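Local coordinates for hypothetical protein, similar to alpha-acetolactate decarboxylase (Staphylococcus aureus subsp. aureus, PDB 1XV2), which probably catalyses, as a zinc-dependent alpha-acetolactate decarboxylase, the conversion of acetolactate to acetoin with release of carbon dioxide, at residues A40-G44 with E72-Y76; L21-T25 with P213-F219; L111-I117 with V200-F205; G44-E48 with H58-H62. Residues are numbered along the deposited sequence.

How the contacts relate
Contacts 1, 2 and 4 form a connected group, whereas contact 3 stands apart in the large curled antiparallel sheet, its centre about 23 Å from that of contact 1 and about 25 Å from that of contact 4. Contacts 1 and 4 share Gly44 and the mixed seven-stranded sheet, their centres about 9 Å apart. Contact 2, its centre about 11 Å from that of contact 1, joins it through Leu22 O to Gly44 N and Thr25 N to Val74 O. Along the chain, contact 2 spans all the others, and contacts 1 and 4 close before contact 3 opens. The linked group thus runs from the zinc region, beside contact 4, out to the second subunit, which contacts 2 and 3 touch.

Contact 1 of 4, residues A40-G44 with E72-Y76; sequences ATLTG and EKVPY
Strand 37-42, in the mixed seven-stranded sheet, and the residues after it are crossed obliquely by the short strand 73-74, whose own partner is strand 26-27. The end-to-end directions, CA 40 to 43 against CA 72 to 76, lie 118° apart, with Leu42 and Val74 CA atoms 4.4 Å apart and Ala40 and Tyr76 CA atoms 5.8 Å apart. Glu72 offers its CB to Leu42 CD2 at 4.0 Å (Leu42 rotamer mt), while its carboxylate turns back to the backbone N of Gly70 and Lys69. Lys73 O, from an extended backbone, takes weak hydrogen bonds from Thr43 N (3.1 Å) and Thr43 OG1 (3.4 Å, chi1 m). Val74 CG1 meets Leu42 CD2 at 4.0 Å. The ring of Pro75, C-gamma endo, points toward segment 40-44, with CD 3.4 Å from Leu42 O and CG 3.9 Å from Thr41 CG2. Thr41 OG1 hydrogen-bonds Gly47 O, and the Thr41 side chain is about 7 Å from the zinc. Tyr76 O closes the crossing, 3.3 Å from Ala40 CB.

Contact 2 of 4, residues L21-T25 with P213-F219; sequences LLEGT and PVNNETF
Leu21 lays its side chain (chi1 m, chi2 p) against the edge of the Phe219 ring, CD2 to CD1 at 3.8 Å. Its segment, 21-25, is an irregular loop between helix 14-18 and strand 26-27. Opposite it, 213-219 makes a type I turn from Pro213 to Asn216, closed by Asn216 N to Pro213 O at 3.1 Å, and then enters helix 217-221. The CA atoms of Leu21 and Phe219 are 7.1 Å apart, those of Thr25 and Pro213 6.0 Å. Glu23 (chi1 m, chi2 t) reaches over to the helix start: OE2 receives a very short 2.5 Å hydrogen bond from Thr218 OG1, and OE1 one of 3.1 Å from Asn216 ND2. Water 1 donates to Glu23 OE1 (2.9 Å) and accepts from Thr218 N (3.0 Å). Thr25 packs its CB on Pro213 CB at 3.5 Å and its CG2 on Asn216 ND2 at 3.5 Å, its hydroxyl going to His11. Phe219 also packs on Leu111 of the second subunit. Asn216, chi1 t, accepts from Phe219 N through OD1 at 2.8 Å, so the polar part is an asparagine N-cap at helix 217-221 whose side-chain amide is held by a glutamate from a distant loop.

Contact 3 of 4, residues L111-I117 with V200-F205; sequences LFSAVKI and VEIQNF
Strands 113-117 and 200-204 run antiparallel, with extended backbones, axes 4.6 Å apart at closest approach and directions 166° apart. Ala114 with Gln203 and Lys116 with Glu201 are hydrogen-bonded pairs; Ser113 with Asn204, Val115 with Ile202 and Ile117 with Val200 are non-hydrogen-bonded ones. The ladder is Ala114 N to Gln203 O (2.8 Å), Gln203 N to Ala114 O (3.0 Å), Lys116 N to Glu201 O (2.9 Å) and Glu201 N to Lys116 O (2.8 Å). Phe205 N to Phe112 O, 3.1 Å, prolongs it, and water 2 joins Phe112 N to Phe205 O at 2.7 Å each. On the face that Val115, Ile117, Val200 and Ile202 share with Ser113 and Asn204, Ile117 CG1 meets Val200 CG2 at 4.2 Å. Beyond the ladder, Phe205 (chi1 m) swings its ring back, CE2 3.5 Å from Ala114 CB. On the face of Ala114, Lys116, Glu201 and Gln203, the all-trans Lys116 brings its CD to 3.3 Å from Glu201 OE1. In the large curled antiparallel sheet this pair lies between strands 154-163 and 86-94; Val115, Ile117 and Ile202 pack on Ile102 of helix 95-105, while Leu111 and Phe112 meet Phe212 of the second subunit.

Contact 4 of 4, residues G44-E48 with H58-H62; sequences GSDGE and HANEH
Backbone hydrogen bonds join Glu48 and Ala59 as an antiparallel hydrogen-bonded pair, CA atoms 5.2 Å apart: Glu48 N to Ala59 O is 2.9 Å and Ala59 N to Glu48 O 3.0 Å. Before this pair, Ser45 and Asp46 both face Leu42 in a G1 beta bulge, and the chain turns a corner at Gly47 (phi 70°, psi -158°), where a CB would clash with His58 NE2 and Ala59 O. Of the side-chain bonds, His58 (chi1 t) donates from NE2 to Asp46 O at 2.7 Å. Asn60 (chi1 p) makes an Asx turn, its OD1 taking His62 N at 2.6 Å. Water 4 joins two carboxylates, 2.5 Å from Asp46 OD1 and 2.6 Å from Glu61 OE2, which also takes Ala131 N. Water 3 ties Asp46 OD1 (3.0 Å) to Glu61 N (2.9 Å), and water 5 ties Asp46 OD2 (2.9 Å) to Asn60 ND2 (3.2 Å). The end of Glu48 leads off, OE2 forming a salt bridge with Arg127 and a hydrogen bond with Met129 N. Arg127 thus balances the charge of a buried carboxylate whose side chain lies about 4 Å from the zinc held by His176, His178 and His189.

Contact 1 of 4, residues A40-G44 with E72-Y76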
loop_
_atom_site.group_PDB
_atom_site.type_symbol
_atom_site.label_atom_id
_atom_site.label_comp_id
_atom_site.label_asym_id
_atom_site.label_seq_id
_atom_site.Cartn_x
_atom_site.Cartn_y
_atom_site.Cartn_z
ATOM N N ALA A 40 9.646 -14.357 -2.850
ATOM C CA ALA A 40 8.996 -14.134 -4.134
ATOM C C ALA A 40 8.683 -15.465 -4.801
ATOM O O ALA A 40 8.690 -16.518 -4.162
ATOM C CB ALA A 40 9.901 -13.291 -5.044
ATOM N N THR A 41 8.391 -15.399 -6.092
ATOM C CA THR A 41 8.110 -16.576 -6.888
ATOM C C THR A 41 8.440 -16.196 -8.326
ATOM O O THR A 41 8.717 -15.025 -8.609
ATOM C CB THR A 41 6.641 -17.017 -6.764
ATOM O OG1 THR A 41 6.418 -18.157 -7.607
ATOM C CG2 THR A 41 5.694 -15.883 -7.147
ATOM N N LEU A 42 8.434 -17.168 -9.229
ATOM C CA LEU A 42 8.761 -16.884 -10.623
ATOM C C LEU A 42 7.530 -16.799 -11.513
ATOM O O LEU A 42 6.407 -16.988 -11.055
ATOM C CB LEU A 42 9.710 -17.956 -11.166
ATOM C CG LEU A 42 11.024 -18.136 -10.401
ATOM C CD1 LEU A 42 11.862 -19.195 -11.091
ATOM C CD2 LEU A 42 11.780 -16.814 -10.339
ATOM N N THR A 43 7.751 -16.512 -12.791
ATOM C CA THR A 43 6.657 -16.407 -13.747
ATOM C C THR A 43 5.755 -17.629 -13.607
ATOM O O THR A 43 6.239 -18.744 -13.431
ATOM C CB THR A 43 7.205 -16.313 -15.191
ATOM O OG1 THR A 43 8.057 -15.165 -15.301
ATOM C CG2 THR A 43 6.069 -16.186 -16.191
ATOM N N GLY A 44 4.443 -17.404 -13.670
ATOM C CA GLY A 44 3.484 -18.486 -13.534
ATOM C C GLY A 44 3.391 -18.941 -12.090
ATOM O O GLY A 44 2.779 -19.968 -11.784
ATOM N N GLU A 72 15.733 -14.288 -14.506
ATOM C CA GLU A 72 14.395 -14.852 -14.363
ATOM C C GLU A 72 13.435 -13.736 -13.970
ATOM O O GLU A 72 13.824 -12.795 -13.283
ATOM C CB GLU A 72 14.374 -15.951 -13.293
ATOM C CG GLU A 72 15.262 -17.149 -13.599
ATOM C CD GLU A 72 16.699 -16.950 -13.162
ATOM O OE1 GLU A 72 17.077 -15.807 -12.827
ATOM O OE2 GLU A 72 17.456 -17.946 -13.157
ATOM N N LYS A 73 12.187 -13.840 -14.408
ATOM C CA LYS A 73 11.193 -12.819 -14.093
ATOM C C LYS A 73 10.291 -13.232 -12.927
ATOM O O LYS A 73 10.077 -14.420 -12.689
ATOM C CB LYS A 73 10.345 -12.516 -15.334
ATOM C CG LYS A 73 11.112 -11.791 -16.435
ATOM C CD LYS A 73 10.232 -11.455 -17.632
ATOM C CE LYS A 73 9.789 -12.708 -18.378
ATOM N NZ LYS A 73 9.015 -12.386 -19.619
ATOM N N VAL A 74 9.773 -12.243 -12.205
ATOM C CA VAL A 74 8.891 -12.490 -11.065
ATOM C C VAL A 74 7.618 -11.651 -11.173
ATOM O O VAL A 74 7.655 -10.508 -11.620
ATOM C CB VAL A 74 9.597 -12.149 -9.729
ATOM C CG1 VAL A 74 10.874 -12.959 -9.598
ATOM C CG2 VAL A 74 9.907 -10.665 -9.662
ATOM N N PRO A 75 6.471 -12.219 -10.774
ATOM C CA PRO A 75 5.184 -11.517 -10.825
ATOM C C PRO A 75 4.857 -10.824 -9.504
ATOM O O PRO A 75 4.026 -9.914 -9.460
ATOM C CB PRO A 75 4.210 -12.640 -11.134
ATOM C CG PRO A 75 4.763 -13.752 -10.303
ATOM C CD PRO A 75 6.263 -13.661 -10.547
ATOM N N TYR A 76 5.518 -11.267 -8.434
ATOM C CA TYR A 76 5.320 -10.718 -7.095
ATOM C C TYR A 76 6.536 -10.979 -6.213
ATOM O O TYR A 76 6.984 -12.114 -6.080
ATOM C CB TYR A 76 4.079 -11.336 -6.442
ATOM C CG TYR A 76 3.831 -10.849 -5.027
ATOM C CD1 TYR A 76 3.879 -9.490 -4.720
ATOM C CD2 TYR A 76 3.536 -11.745 -4.001
ATOM C CE1 TYR A 76 3.642 -9.033 -3.428
ATOM C CE2 TYR A 76 3.293 -11.298 -2.701
ATOM C CZ TYR A 76 3.350 -9.941 -2.423
ATOM O OH TYR A 76 3.116 -9.487 -1.143
#

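Contact 2 of 4, residues L21-T25 with P213-F219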
loop_
_atom_site.group_PDB
_atom_site.type_symbol
_atom_site.label_atom_id
_atom_site.label_comp_id
_atom_site.label_asym_id
_atom_site.label_seq_id
_atom_site.Cartn_x
_atom_site.Cartn_y
_atom_site.Cartn_z
ATOM N N LEU A 21 -2.892 -13.001 -12.226
ATOM C CA LEU A 21 -1.896 -12.322 -13.047
ATOM C C LEU A 21 -0.518 -12.839 -12.653
ATOM O O LEU A 21 0.171 -12.255 -11.819
ATOM C CB LEU A 21 -1.987 -10.804 -12.858
ATOM C CG LEU A 21 -3.196 -10.155 -13.542
ATOM C CD1 LEU A 21 -4.478 -10.612 -12.876
ATOM C CD2 LEU A 21 -3.076 -8.644 -13.464
ATOM N N LEU A 22 -0.122 -13.942 -13.278
ATOM C CA LEU A 22 1.146 -14.581 -12.966
ATOM C C LEU A 22 2.313 -14.269 -13.901
ATOM O O LEU A 22 3.384 -14.856 -13.761
ATOM C CB LEU A 22 0.930 -16.094 -12.890
ATOM C CG LEU A 22 -0.345 -16.518 -12.149
ATOM C CD1 LEU A 22 -0.398 -18.037 -12.047
ATOM C CD2 LEU A 22 -0.377 -15.883 -10.760
ATOM N N GLU A 23 2.119 -13.357 -14.849
ATOM C CA GLU A 23 3.200 -13.003 -15.766
ATOM C C GLU A 23 4.397 -12.398 -15.030
ATOM O O GLU A 23 4.230 -11.598 -14.112
ATOM C CB GLU A 23 2.705 -12.009 -16.824
ATOM C CG GLU A 23 1.968 -12.650 -17.990
ATOM C CD GLU A 23 1.555 -11.640 -19.050
ATOM O OE1 GLU A 23 2.366 -10.749 -19.381
ATOM O OE2 GLU A 23 0.424 -11.748 -19.564
ATOM N N GLY A 24 5.604 -12.789 -15.426
ATOM C CA GLY A 24 6.793 -12.236 -14.801
ATOM C C GLY A 24 6.902 -10.799 -15.269
ATOM O O GLY A 24 6.906 -10.544 -16.472
ATOM N N THR A 25 6.986 -9.854 -14.338
ATOM C CA THR A 25 7.052 -8.447 -14.717
ATOM C C THR A 25 8.285 -7.711 -14.218
ATOM O O THR A 25 8.486 -6.537 -14.528
ATOM C CB THR A 25 5.808 -7.708 -14.220
ATOM O OG1 THR A 25 5.683 -7.894 -12.804
ATOM C CG2 THR A 25 4.568 -8.248 -14.908
ATOM N N PRO A 213 3.968 -2.836 -12.342
ATOM C CA PRO A 213 4.476 -3.107 -13.693
ATOM C C PRO A 213 3.715 -2.302 -14.751
ATOM O O PRO A 213 2.911 -2.848 -15.506
ATOM C CB PRO A 213 4.260 -4.608 -13.838
ATOM C CG PRO A 213 2.988 -4.829 -13.062
ATOM C CD PRO A 213 3.221 -3.994 -11.817
ATOM N N VAL A 214 3.983 -1.003 -14.805
ATOM C CA VAL A 214 3.307 -0.119 -15.749
ATOM C C VAL A 214 3.576 -0.435 -17.219
ATOM O O VAL A 214 2.859 0.043 -18.099
ATOM C CB VAL A 214 3.682 1.352 -15.480
ATOM C CG1 VAL A 214 3.234 1.746 -14.082
ATOM C CG2 VAL A 214 5.182 1.546 -15.625
ATOM N N ASN A 215 4.598 -1.243 -17.484
ATOM C CA ASN A 215 4.950 -1.607 -18.853
ATOM C C ASN A 215 4.349 -2.927 -19.296
ATOM O O ASN A 215 4.489 -3.316 -20.456
ATOM C CB ASN A 215 6.462 -1.686 -19.002
ATOM C CG ASN A 215 7.127 -0.367 -18.738
ATOM O OD1 ASN A 215 6.796 0.640 -19.367
ATOM N ND2 ASN A 215 8.070 -0.355 -17.805
ATOM N N ASN A 216 3.689 -3.617 -18.371
ATOM C CA ASN A 216 3.073 -4.899 -18.675
ATOM C C ASN A 216 1.643 -4.689 -19.151
ATOM O O ASN A 216 0.785 -4.228 -18.400
ATOM C CB ASN A 216 3.107 -5.805 -17.438
ATOM C CG ASN A 216 2.496 -7.166 -17.695
ATOM O OD1 ASN A 216 1.303 -7.372 -17.484
ATOM N ND2 ASN A 216 3.316 -8.106 -18.167
ATOM N N GLU A 217 1.397 -5.037 -20.409
ATOM C CA GLU A 217 0.085 -4.871 -21.016
ATOM C C GLU A 217 -1.043 -5.653 -20.349
ATOM O O GLU A 217 -2.168 -5.164 -20.260
ATOM C CB GLU A 217 0.155 -5.240 -22.500
ATOM C CG GLU A 217 -1.147 -5.036 -23.249
ATOM C CD GLU A 217 -0.985 -5.206 -24.746
ATOM O OE1 GLU A 217 -0.226 -4.419 -25.354
ATOM O OE2 GLU A 217 -1.613 -6.125 -25.314
ATOM N N THR A 218 -0.757 -6.866 -19.890
ATOM C CA THR A 218 -1.793 -7.670 -19.254
ATOM C C THR A 218 -2.281 -7.013 -17.964
ATOM O O THR A 218 -3.485 -6.940 -17.713
ATOM C CB THR A 218 -1.290 -9.094 -18.954
ATOM O OG1 THR A 218 -0.872 -9.716 -20.176
ATOM C CG2 THR A 218 -2.398 -9.923 -18.331
ATOM N N PHE A 219 -1.347 -6.533 -17.150
ATOM C CA PHE A 219 -1.704 -5.865 -15.906
ATOM C C PHE A 219 -2.477 -4.577 -16.212
ATOM O O PHE A 219 -3.566 -4.353 -15.688
ATOM C CB PHE A 219 -0.445 -5.531 -15.105
ATOM C CG PHE A 219 -0.721 -4.752 -13.846
ATOM C CD1 PHE A 219 -1.392 -5.345 -12.777
ATOM C CD2 PHE A 219 -0.356 -3.414 -13.748
ATOM C CE1 PHE A 219 -1.699 -4.614 -11.632
ATOM C CE2 PHE A 219 -0.658 -2.669 -12.602
ATOM C CZ PHE A 219 -1.331 -3.269 -11.546
HETATM O O HOH W 1 1.458 -8.494 -21.011
#

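Contact 3 of 4, residues L111-I117 with V200-F205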
loop_
_atom_site.group_PDB
_atom_site.type_symbol
_atom_site.label_atom_id
_atom_site.label_comp_id
_atom_site.label_asym_id
_atom_site.label_seq_id
_atom_site.Cartn_x
_atom_site.Cartn_y
_atom_site.Cartn_z
ATOM N N LEU A 111 2.646 -1.654 11.750
ATOM C CA LEU A 111 3.710 -1.382 10.791
ATOM C C LEU A 111 4.164 -2.659 10.106
ATOM O O LEU A 111 3.899 -3.766 10.580
ATOM C CB LEU A 111 4.928 -0.788 11.499
ATOM C CG LEU A 111 4.833 0.603 12.122
ATOM C CD1 LEU A 111 6.055 0.840 12.998
ATOM C CD2 LEU A 111 4.738 1.651 11.028
ATOM N N PHE A 112 4.849 -2.494 8.981
ATOM C CA PHE A 112 5.408 -3.621 8.253
ATOM C C PHE A 112 6.707 -3.918 8.996
ATOM O O PHE A 112 7.288 -3.022 9.614
ATOM C CB PHE A 112 5.748 -3.215 6.817
ATOM C CG PHE A 112 4.589 -3.276 5.865
ATOM C CD1 PHE A 112 4.275 -4.460 5.212
ATOM C CD2 PHE A 112 3.839 -2.137 5.589
ATOM C CE1 PHE A 112 3.234 -4.511 4.291
ATOM C CE2 PHE A 112 2.793 -2.177 4.671
ATOM C CZ PHE A 112 2.494 -3.366 4.021
ATOM N N SER A 113 7.164 -5.162 8.938
ATOM C CA SER A 113 8.416 -5.542 9.585
ATOM C C SER A 113 9.010 -6.749 8.878
ATOM O O SER A 113 8.307 -7.493 8.194
ATOM C CB SER A 113 8.190 -5.874 11.065
ATOM O OG SER A 113 7.272 -6.944 11.214
ATOM N N ALA A 114 10.312 -6.934 9.036
ATOM C CA ALA A 114 10.999 -8.053 8.422
ATOM C C ALA A 114 11.573 -8.928 9.526
ATOM O O ALA A 114 11.942 -8.432 10.587
ATOM C CB ALA A 114 12.118 -7.550 7.520
ATOM N N VAL A 115 11.647 -10.229 9.273
ATOM C CA VAL A 115 12.190 -11.148 10.257
ATOM C C VAL A 115 13.172 -12.122 9.644
ATOM O O VAL A 115 13.098 -12.455 8.458
ATOM C CB VAL A 115 11.085 -11.978 10.948
ATOM C CG1 VAL A 115 10.088 -11.056 11.619
ATOM C CG2 VAL A 115 10.396 -12.873 9.934
ATOM N N LYS A 116 14.099 -12.573 10.474
ATOM C CA LYS A 116 15.096 -13.537 10.062
ATOM C C LYS A 116 15.260 -14.459 11.257
ATOM O O LYS A 116 15.567 -14.007 12.360
ATOM C CB LYS A 116 16.421 -12.848 9.731
ATOM C CG LYS A 116 17.446 -13.794 9.130
ATOM C CD LYS A 116 18.703 -13.073 8.674
ATOM C CE LYS A 116 19.657 -14.046 7.994
ATOM N NZ LYS A 116 20.882 -13.379 7.471
ATOM N N ILE A 117 15.019 -15.744 11.035
ATOM C CA ILE A 117 15.124 -16.751 12.082
ATOM C C ILE A 117 16.122 -17.789 11.596
ATOM O O ILE A 117 15.832 -18.539 10.667
ATOM C CB ILE A 117 13.757 -17.424 12.324
ATOM C CG1 ILE A 117 12.713 -16.357 12.665
ATOM C CG2 ILE A 117 13.874 -18.458 13.438
ATOM C CD1 ILE A 117 11.283 -16.851 12.634
ATOM N N VAL A 200 16.565 -14.770 16.473
ATOM C CA VAL A 200 15.576 -14.005 15.730
ATOM C C VAL A 200 16.006 -12.554 15.552
ATOM O O VAL A 200 16.361 -11.876 16.520
ATOM C CB VAL A 200 14.200 -14.012 16.441
ATOM C CG1 VAL A 200 13.189 -13.217 15.626
ATOM C CG2 VAL A 200 13.717 -15.447 16.642
ATOM N N GLU A 201 15.968 -12.088 14.308
ATOM C CA GLU A 201 16.318 -10.709 13.988
ATOM C C GLU A 201 15.090 -10.025 13.399
ATOM O O GLU A 201 14.415 -10.578 12.526
ATOM C CB GLU A 201 17.468 -10.664 12.981
ATOM C CG GLU A 201 18.803 -11.088 13.557
ATOM C CD GLU A 201 19.872 -11.224 12.494
ATOM O OE1 GLU A 201 19.775 -12.157 11.668
ATOM O OE2 GLU A 201 20.805 -10.397 12.479
ATOM N N ILE A 202 14.797 -8.824 13.884
ATOM C CA ILE A 202 13.645 -8.073 13.405
ATOM C C ILE A 202 14.055 -6.693 12.907
ATOM O O ILE A 202 15.038 -6.113 13.379
ATOM C CB ILE A 202 12.600 -7.875 14.525
ATOM C CG1 ILE A 202 12.184 -9.224 15.104
ATOM C CG2 ILE A 202 11.373 -7.163 13.973
ATOM C CD1 ILE A 202 11.184 -9.113 16.243
ATOM N N GLN A 203 13.296 -6.178 11.946
ATOM C CA GLN A 203 13.531 -4.850 11.398
ATOM C C GLN A 203 12.170 -4.200 11.180
ATOM O O GLN A 203 11.317 -4.754 10.485
ATOM C CB GLN A 203 14.285 -4.925 10.071
ATOM C CG GLN A 203 14.581 -3.550 9.480
ATOM C CD GLN A 203 15.273 -3.613 8.133
ATOM O OE1 GLN A 203 15.689 -2.589 7.593
ATOM N NE2 GLN A 203 15.395 -4.815 7.579
ATOM N N ASN A 204 11.964 -3.035 11.786
ATOM C CA ASN A 204 10.703 -2.317 11.655
ATOM C C ASN A 204 10.820 -1.295 10.526
ATOM O O ASN A 204 11.800 -0.558 10.450
ATOM C CB ASN A 204 10.364 -1.624 12.976
ATOM C CG ASN A 204 10.398 -2.581 14.157
ATOM O OD1 ASN A 204 9.578 -3.497 14.258
ATOM N ND2 ASN A 204 11.357 -2.380 15.051
ATOM N N PHE A 205 9.816 -1.253 9.653
ATOM C CA PHE A 205 9.829 -0.344 8.510
ATOM C C PHE A 205 9.050 0.950 8.707
ATOM O O PHE A 205 7.947 0.958 9.251
ATOM C CB PHE A 205 9.311 -1.068 7.259
ATOM C CG PHE A 205 10.200 -2.195 6.800
ATOM C CD1 PHE A 205 11.505 -1.942 6.383
ATOM C CD2 PHE A 205 9.743 -3.508 6.813
ATOM C CE1 PHE A 205 12.346 -2.989 5.987
ATOM C CE2 PHE A 205 10.575 -4.563 6.419
ATOM C CZ PHE A 205 11.877 -4.302 6.006
HETATM O O HOH W 2 5.611 0.005 8.159
#

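Contact 4 of 4, residues G44-E48 with H58-H62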
loop_
_atom_site.group_PDB
_atom_site.type_symbol
_atom_site.label_atom_id
_atom_site.label_comp_id
_atom_site.label_asym_id
_atom_site.label_seq_id
_atom_site.Cartn_x
_atom_site.Cartn_y
_atom_site.Cartn_z
ATOM N N GLY A 44 4.443 -17.404 -13.670
ATOM C CA GLY A 44 3.484 -18.486 -13.534
ATOM C C GLY A 44 3.391 -18.941 -12.090
ATOM O O GLY A 44 2.779 -19.968 -11.784
ATOM N N SER A 45 3.989 -18.147 -11.202
ATOM C CA SER A 45 4.037 -18.433 -9.771
ATOM C C SER A 45 4.781 -19.745 -9.595
ATOM O O SER A 45 4.400 -20.598 -8.793
ATOM C CB SER A 45 2.635 -18.545 -9.171
ATOM O OG SER A 45 2.708 -18.605 -7.752
ATOM N N ASP A 46 5.849 -19.895 -10.369
ATOM C CA ASP A 46 6.653 -21.099 -10.323
ATOM C C ASP A 46 7.577 -21.169 -9.116
ATOM O O ASP A 46 8.539 -20.410 -9.004
ATOM C CB ASP A 46 7.478 -21.235 -11.605
ATOM C CG ASP A 46 8.485 -22.373 -11.534
ATOM O OD1 ASP A 46 8.115 -23.472 -11.065
ATOM O OD2 ASP A 46 9.643 -22.169 -11.950
ATOM N N GLY A 47 7.261 -22.080 -8.205
ATOM C CA GLY A 47 8.095 -22.281 -7.041
ATOM C C GLY A 47 8.139 -21.209 -5.974
ATOM O O GLY A 47 7.250 -20.366 -5.855
ATOM N N GLU A 48 9.218 -21.252 -5.205
ATOM C CA GLU A 48 9.425 -20.344 -4.093
ATOM C C GLU A 48 10.779 -19.668 -4.171
ATOM O O GLU A 48 11.808 -20.340 -4.214
ATOM C CB GLU A 48 9.350 -21.135 -2.789
ATOM C CG GLU A 48 8.142 -22.050 -2.683
ATOM C CD GLU A 48 6.841 -21.279 -2.633
ATOM O OE1 GLU A 48 6.897 -20.054 -2.398
ATOM O OE2 GLU A 48 5.768 -21.897 -2.818
ATOM N N HIS A 58 15.884 -20.706 -5.523
ATOM C CA HIS A 58 14.589 -21.164 -5.995
ATOM C C HIS A 58 14.332 -22.635 -5.705
ATOM O O HIS A 58 15.135 -23.504 -6.056
ATOM C CB HIS A 58 14.457 -20.916 -7.499
ATOM C CG HIS A 58 13.105 -21.249 -8.047
ATOM N ND1 HIS A 58 12.897 -22.262 -8.956
ATOM C CD2 HIS A 58 11.889 -20.701 -7.809
ATOM C CE1 HIS A 58 11.613 -22.324 -9.259
ATOM N NE2 HIS A 58 10.979 -21.387 -8.575
ATOM N N ALA A 59 13.203 -22.902 -5.057
ATOM C CA ALA A 59 12.797 -24.261 -4.724
ATOM C C ALA A 59 11.498 -24.514 -5.477
ATOM O O ALA A 59 10.516 -23.798 -5.277
ATOM C CB ALA A 59 12.575 -24.390 -3.220
ATOM N N ASN A 60 11.485 -25.513 -6.354
ATOM C CA ASN A 60 10.276 -25.786 -7.115
ATOM C C ASN A 60 9.535 -27.042 -6.696
ATOM O O ASN A 60 9.957 -27.767 -5.792
ATOM C CB ASN A 60 10.571 -25.850 -8.624
ATOM C CG ASN A 60 11.462 -27.021 -9.007
ATOM O OD1 ASN A 60 11.347 -28.114 -8.457
ATOM N ND2 ASN A 60 12.344 -26.798 -9.976
ATOM N N GLU A 61 8.421 -27.274 -7.382
ATOM C CA GLU A 61 7.528 -28.402 -7.154
ATOM C C GLU A 61 8.170 -29.766 -7.374
ATOM O O GLU A 61 7.582 -30.790 -7.029
ATOM C CB GLU A 61 6.326 -28.267 -8.087
ATOM C CG GLU A 61 6.733 -28.248 -9.557
ATOM C CD GLU A 61 5.639 -27.753 -10.474
ATOM O OE1 GLU A 61 4.554 -28.361 -10.488
ATOM O OE2 GLU A 61 5.869 -26.753 -11.187
ATOM N N HIS A 62 9.367 -29.779 -7.952
ATOM C CA HIS A 62 10.064 -31.031 -8.231
ATOM C C HIS A 62 11.212 -31.290 -7.265
ATOM O O HIS A 62 12.140 -32.034 -7.583
ATOM C CB HIS A 62 10.594 -31.018 -9.667
ATOM C CG HIS A 62 9.542 -30.729 -10.691
ATOM N ND1 HIS A 62 8.413 -31.505 -10.837
ATOM C CD2 HIS A 62 9.435 -29.733 -11.602
ATOM C CE1 HIS A 62 7.654 -30.998 -11.791
ATOM N NE2 HIS A 62 8.251 -29.922 -12.271
HETATM O O HOH W 3 7.263 -25.005 -8.685
HETATM O O HOH W 4 8.289 -25.864 -11.798
HETATM O O HOH W 5 11.216 -24.630 -12.093
#